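Local atomic coordinates of sperm-specific class P protein 34 (Caenorhabditis elegans, PDB entry 1M1S), a protein that is of unknown function but belongs to the major sperm protein family and probably acts in nematode sperm. Residues S35-F41 against Y57-K63. Residues are numbered along the deposited sequence; the frame is centred on the assembly and turned at random.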
loop_
_atom_site.group_PDB
_atom_site.type_symbol
_atom_site.label_atom_id
_atom_site.label_comp_id
_atom_site.label_asym_id
_atom_site.label_seq_id
_atom_site.Cartn_x
_atom_site.Cartn_y
_atom_site.Cartn_z
ATOM N N SER A 35 -4.994 -7.829 12.758
ATOM C CA SER A 35 -5.355 -9.241 12.848
ATOM C C SER A 35 -4.335 -9.942 13.715
ATOM O O SER A 35 -3.238 -9.424 13.965
ATOM C CB SER A 35 -5.372 -9.908 11.470
ATOM O OG SER A 35 -5.899 -11.227 11.537
ATOM N N ASP A 36 -4.726 -11.095 14.240
ATOM C CA ASP A 36 -3.801 -11.861 15.054
ATOM C C ASP A 36 -3.102 -12.848 14.120
ATOM O O ASP A 36 -2.270 -13.659 14.534
ATOM C CB ASP A 36 -4.535 -12.572 16.182
ATOM C CG ASP A 36 -5.147 -11.613 17.171
ATOM O OD1 ASP A 36 -4.425 -10.725 17.694
ATOM O OD2 ASP A 36 -6.361 -11.769 17.412
ATOM N N SER A 37 -3.438 -12.730 12.842
ATOM C CA SER A 37 -2.873 -13.551 11.792
ATOM C C SER A 37 -1.987 -12.656 10.964
ATOM O O SER A 37 -2.096 -11.439 11.027
ATOM C CB SER A 37 -3.980 -14.103 10.910
ATOM O OG SER A 37 -3.439 -14.525 9.677
ATOM N N ARG A 38 -1.112 -13.267 10.181
ATOM C CA ARG A 38 -0.211 -12.511 9.330
ATOM C C ARG A 38 -0.944 -12.106 8.056
ATOM O O ARG A 38 -1.904 -12.760 7.632
ATOM C CB ARG A 38 1.031 -13.346 9.018
ATOM C CG ARG A 38 2.264 -12.544 8.579
ATOM C CD ARG A 38 3.556 -13.233 9.089
ATOM N NE ARG A 38 4.595 -13.447 8.070
ATOM C CZ ARG A 38 4.596 -14.429 7.171
ATOM N NH1 ARG A 38 3.610 -15.315 7.127
ATOM N NH2 ARG A 38 5.604 -14.534 6.331
ATOM N N LEU A 39 -0.512 -10.985 7.486
ATOM C CA LEU A 39 -1.103 -10.445 6.267
ATOM C C LEU A 39 -0.095 -10.267 5.124
ATOM O O LEU A 39 1.118 -10.098 5.338
ATOM C CB LEU A 39 -1.788 -9.098 6.552
ATOM C CG LEU A 39 -2.882 -8.977 7.611
ATOM C CD1 LEU A 39 -3.170 -7.510 7.837
ATOM C CD2 LEU A 39 -4.134 -9.729 7.199
ATOM N N ALA A 40 -0.627 -10.321 3.908
ATOM C CA ALA A 40 0.144 -10.141 2.698
ATOM C C ALA A 40 -0.515 -8.947 2.056
ATOM O O ALA A 40 -1.721 -8.808 2.132
ATOM C CB ALA A 40 0.011 -11.361 1.805
ATOM N N PHE A 41 0.254 -8.032 1.502
ATOM C CA PHE A 41 -0.387 -6.906 0.864
ATOM C C PHE A 41 0.092 -6.706 -0.564
ATOM O O PHE A 41 1.252 -6.994 -0.884
ATOM C CB PHE A 41 -0.301 -5.629 1.726
ATOM C CG PHE A 41 1.077 -5.021 1.832
ATOM C CD1 PHE A 41 1.530 -4.109 0.879
ATOM C CD2 PHE A 41 1.896 -5.305 2.917
ATOM C CE1 PHE A 41 2.779 -3.477 1.007
ATOM C CE2 PHE A 41 3.154 -4.677 3.061
ATOM C CZ PHE A 41 3.595 -3.762 2.099
ATOM N N TYR A 57 4.530 -5.745 -3.130
ATOM C CA TYR A 57 4.013 -6.840 -2.320
ATOM C C TYR A 57 4.715 -6.831 -0.972
ATOM O O TYR A 57 5.739 -6.172 -0.809
ATOM C CB TYR A 57 4.259 -8.166 -3.020
ATOM C CG TYR A 57 3.317 -8.382 -4.182
ATOM C CD1 TYR A 57 3.627 -7.911 -5.456
ATOM C CD2 TYR A 57 2.082 -9.025 -4.000
ATOM C CE1 TYR A 57 2.738 -8.063 -6.509
ATOM C CE2 TYR A 57 1.186 -9.177 -5.057
ATOM C CZ TYR A 57 1.525 -8.693 -6.305
ATOM O OH TYR A 57 0.654 -8.808 -7.358
ATOM N N GLY A 58 4.155 -7.517 0.017
ATOM C CA GLY A 58 4.816 -7.548 1.318
ATOM C C GLY A 58 4.004 -8.082 2.478
ATOM O O GLY A 58 2.772 -8.117 2.411
ATOM N N PHE A 59 4.688 -8.459 3.557
ATOM C CA PHE A 59 4.011 -8.978 4.730
ATOM C C PHE A 59 3.912 -7.965 5.824
ATOM O O PHE A 59 4.605 -6.957 5.787
ATOM C CB PHE A 59 4.737 -10.191 5.264
ATOM C CG PHE A 59 4.616 -11.362 4.383
ATOM C CD1 PHE A 59 5.729 -11.910 3.789
ATOM C CD2 PHE A 59 3.377 -11.919 4.133
ATOM C CE1 PHE A 59 5.617 -12.985 2.937
ATOM C CE2 PHE A 59 3.245 -13.001 3.276
ATOM C CZ PHE A 59 4.376 -13.543 2.684
ATOM N N VAL A 60 2.931 -8.153 6.699
ATOM C CA VAL A 60 2.772 -7.300 7.874
ATOM C C VAL A 60 2.463 -8.291 8.961
ATOM O O VAL A 60 1.358 -8.842 9.027
ATOM C CB VAL A 60 1.611 -6.273 7.823
ATOM C CG1 VAL A 60 1.701 -5.350 9.045
ATOM C CG2 VAL A 60 1.639 -5.459 6.536
ATOM N N ASP A 61 3.452 -8.537 9.809
ATOM C CA ASP A 61 3.272 -9.467 10.902
ATOM C C ASP A 61 1.955 -9.188 11.617
ATOM O O ASP A 61 1.310 -8.166 11.370
ATOM C CB ASP A 61 4.451 -9.381 11.868
ATOM C CG ASP A 61 5.732 -9.957 11.278
ATOM O OD1 ASP A 61 5.653 -10.835 10.385
ATOM O OD2 ASP A 61 6.825 -9.543 11.718
ATOM N N ALA A 62 1.527 -10.125 12.451
ATOM C CA ALA A 62 0.278 -9.994 13.191
ATOM C C ALA A 62 0.377 -8.842 14.192
ATOM O O ALA A 62 1.360 -8.766 14.943
ATOM C CB ALA A 62 -0.023 -11.283 13.893
ATOM N N LYS A 63 -0.625 -7.941 14.167
ATOM C CA LYS A 63 -0.719 -6.735 15.026
ATOM C C LYS A 63 0.584 -5.926 14.934
ATOM O O LYS A 63 1.011 -5.277 15.895
ATOM C CB LYS A 63 -1.040 -7.104 16.491
ATOM C CG LYS A 63 -2.237 -8.088 16.699
ATOM C CD LYS A 63 -3.619 -7.419 16.668
ATOM C CE LYS A 63 -3.944 -6.662 17.952
ATOM N NZ LYS A 63 -4.094 -7.602 19.077
#
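The carbonyl O of Gly58 is gripped by the backbone N of Phe41 at 2.7 Å and also takes a CA-H...O contact from Ala40; Gly58 N returns a weak bond to Phe41 O. Leu39 and Val60 form the second hydrogen-bonded pair, Leu39 N to Val60 O at 3.2 Å and Val60 N to Leu39 O at 3.0 Å. Strands 38-41 and 57-60 are antiparallel, with Ala40 and Phe59 as the non-hydrogen-bonded pair between. Side chains alternate between the two faces. On one, Phe41 holds its CG between the backbone N and carbonyl carbon (chi1 70°), which swings the ring across to Gly58. Having no side chain, Gly58 lets the ring lie directly on its CA, offset toward the rim, in a CH-pi contact 4.1 Å from the centroid; its extended backbone (phi 167°) is one glycine adopts readily. On the same face, Val60 CG2 packs on Phe41 CD2 at 3.6 Å; strands 25-33 and 65-72 supply neighbours for both residues.

On the other face, Arg38 bends at its middle torsions and lays its guanidinium flat over Phe59, planes 23° apart; CZ sits 4.1 Å from the ring centroid, a cation-pi stack. Glu93 O accepts from Arg38 NH2, helping fix the group's rotation, while Asp61 OD1 lies at the guanidinium edge in a long salt bridge. The small Ala40 CB packs against Phe59 CE2. Beyond the strands, the long, flexible Lys63 suits an exposed end, its NZ making a weak salt bridge to OD1 of oppositely charged Asp36 (3.4 Å), the middle residue of the ST turn in which Ser35 OG accepts from Ser37 N. The ladder belongs to the antiparallel hairpin of strands 38-45 and 51-60, part of the immunoglobulin-like beta sandwich of the MSP domain.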